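2-C-methyl-D-erythritol 4-phosphate cytidylyltransferase (Thermus thermophilus HB8, PDB 2PX7) probably catalyses the transfer of a cytidylyl group from CTP to 2-C-methyl-D-erythritol 4-phosphate, releasing diphosphate, in non-mevalonate isoprenoid biosynthesis. Local coordinates at residues E102-P107 with L177-H182. Numbering follows the deposited sequence.
Sequences EAASLP and LLREAH
Arg179 extends from helix 175-188 so that its guanidinium comes up to the carbonyls of Glu102, in the last residues of helix 93-103, and Ala104, in the turn leading into strand 108-111 of the central mixed sheet. The contact thus joins helix 175-188 to the end of helix 93-103 and the turn after it in the alpha/beta nucleotidyltransferase fold, away from the predicted active-site residues. Arg179 NH1 lies 3.5 Å from Ala104 O, which meets the guanidinium at its edge, close to its plane. Glu102 O approaches the same nitrogen obliquely, 4.0 Å from Arg179 NH1. Neither approach qualifies as a hydrogen bond, and the attraction is probably electrostatic, the positive group sitting by carbonyls at a helix end. Ala104 CB points toward the arginine and reaches Arg179 NH1 at 4.2 Å.

The arginine starts with CG anti to its own carbonyl carbon (chi1 -59°), then bends at chi2 and again at chi3 to carry the guanidinium over to the turn. A weak hydrogen bond from NH1 to Leu101 O, the residue before Glu102, helps to hold it there. On the turn side, Ala104 and Leu106 rest on Ser27 of strand 27-31, and Ser105 N is hydrogen-bonded to Glu67. Beneath this exposed link, Leu178 and His182 pack on Leu101, bringing the two helices together, and His182 NE2 is also hydrogen-bonded to Asp195 OD1.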
loop_
_atom_site.group_PDB
_atom_site.type_symbol
_atom_site.label_atom_id
_atom_site.label_comp_id
_atom_site.label_asym_id
_atom_site.label_seq_id
_atom_site.Cartn_x
_atom_site.Cartn_y
_atom_site.Cartn_z
ATOM N N GLU A 102 -18.522 23.112 10.703
ATOM C CA GLU A 102 -19.408 24.161 11.196
ATOM C C GLU A 102 -20.838 23.981 10.687
ATOM O O GLU A 102 -21.792 24.337 11.384
ATOM C CB GLU A 102 -18.870 25.531 10.783
ATOM C CG GLU A 102 -19.318 26.658 11.696
ATOM C CD GLU A 102 -18.707 27.988 11.295
ATOM O OE1 GLU A 102 -17.458 28.047 11.179
ATOM O OE2 GLU A 102 -19.482 28.962 11.100
ATOM N N ALA A 103 -20.967 23.400 9.490
ATOM C CA ALA A 103 -22.253 23.159 8.836
ATOM C C ALA A 103 -22.895 21.815 9.187
ATOM O O ALA A 103 -24.074 21.607 8.892
ATOM C CB ALA A 103 -22.102 23.283 7.319
ATOM N N ALA A 104 -22.129 20.912 9.815
ATOM C CA ALA A 104 -22.623 19.572 10.165
ATOM C C ALA A 104 -23.827 19.659 11.118
ATOM O O ALA A 104 -23.783 20.407 12.082
ATOM C CB ALA A 104 -21.492 18.727 10.781
ATOM N N SER A 105 -24.899 18.906 10.843
ATOM C CA SER A 105 -26.117 19.004 11.657
ATOM C C SER A 105 -26.336 17.821 12.592
ATOM O O SER A 105 -27.121 17.913 13.550
ATOM C CB SER A 105 -27.360 19.263 10.781
ATOM O OG SER A 105 -27.625 18.173 9.915
ATOM N N LEU A 106 -25.605 16.732 12.351
ATOM C CA LEU A 106 -25.786 15.488 13.100
ATOM C C LEU A 106 -24.620 15.237 14.086
ATOM O O LEU A 106 -23.504 15.699 13.846
ATOM C CB LEU A 106 -25.994 14.331 12.111
ATOM C CG LEU A 106 -27.218 14.571 11.200
ATOM C CD1 LEU A 106 -27.093 13.849 9.881
ATOM C CD2 LEU A 106 -28.535 14.194 11.905
ATOM N N PRO A 107 -24.889 14.548 15.214
ATOM C CA PRO A 107 -23.890 14.371 16.278
ATOM C C PRO A 107 -22.767 13.371 15.995
ATOM O O PRO A 107 -21.894 13.157 16.856
ATOM C CB PRO A 107 -24.728 13.893 17.466
ATOM C CG PRO A 107 -25.872 13.171 16.847
ATOM C CD PRO A 107 -26.187 13.939 15.579
ATOM N N LEU A 177 -16.830 16.227 19.521
ATOM C CA LEU A 177 -15.441 15.966 19.845
ATOM C C LEU A 177 -14.530 16.556 18.763
ATOM O O LEU A 177 -13.533 17.198 19.073
ATOM C CB LEU A 177 -15.205 14.459 20.011
ATOM C CG LEU A 177 -13.755 14.009 20.184
ATOM C CD1 LEU A 177 -13.129 14.542 21.510
ATOM C CD2 LEU A 177 -13.697 12.497 20.113
ATOM N N LEU A 178 -14.874 16.331 17.497
ATOM C CA LEU A 178 -14.079 16.888 16.404
ATOM C C LEU A 178 -14.072 18.439 16.407
ATOM O O LEU A 178 -13.061 19.071 16.090
ATOM C CB LEU A 178 -14.512 16.303 15.040
ATOM C CG LEU A 178 -13.538 16.598 13.882
ATOM C CD1 LEU A 178 -12.123 16.040 14.202
ATOM C CD2 LEU A 178 -14.046 16.055 12.546
ATOM N N ARG A 179 -15.199 19.042 16.776
ATOM C CA ARG A 179 -15.238 20.488 17.030
ATOM C C ARG A 179 -14.250 20.897 18.137
ATOM O O ARG A 179 -13.440 21.772 17.909
ATOM C CB ARG A 179 -16.682 20.985 17.243
ATOM C CG ARG A 179 -17.551 20.674 16.002
ATOM C CD ARG A 179 -18.601 21.718 15.641
ATOM N NE ARG A 179 -19.924 21.285 16.046
ATOM C CZ ARG A 179 -20.995 21.134 15.257
ATOM N NH1 ARG A 179 -20.981 21.409 13.965
ATOM N NH2 ARG A 179 -22.114 20.712 15.804
ATOM N N GLU A 180 -14.271 20.232 19.295
ATOM C CA GLU A 180 -13.263 20.507 20.333
ATOM C C GLU A 180 -11.837 20.388 19.808
ATOM O O GLU A 180 -10.982 21.214 20.129
ATOM C CB GLU A 180 -13.401 19.578 21.545
ATOM C CG GLU A 180 -14.655 19.759 22.375
ATOM C CD GLU A 180 -14.702 21.090 23.140
ATOM O OE1 GLU A 180 -13.635 21.656 23.477
ATOM O OE2 GLU A 180 -15.821 21.554 23.420
ATOM N N ALA A 181 -11.582 19.339 19.025
ATOM C CA ALA A 181 -10.262 19.097 18.446
ATOM C C ALA A 181 -9.822 20.237 17.514
ATOM O O ALA A 181 -8.684 20.719 17.592
ATOM C CB ALA A 181 -10.250 17.764 17.708
ATOM N N HIS A 182 -10.713 20.639 16.619
ATOM C CA HIS A 182 -10.423 21.737 15.720
ATOM C C HIS A 182 -10.274 23.087 16.458
ATOM O O HIS A 182 -9.427 23.885 16.084
ATOM C CB HIS A 182 -11.447 21.805 14.575
ATOM C CG HIS A 182 -11.119 20.898 13.425
ATOM N ND1 HIS A 182 -10.395 21.316 12.329
ATOM C CD2 HIS A 182 -11.388 19.585 13.221
ATOM C CE1 HIS A 182 -10.254 20.307 11.488
ATOM N NE2 HIS A 182 -10.846 19.242 12.008
#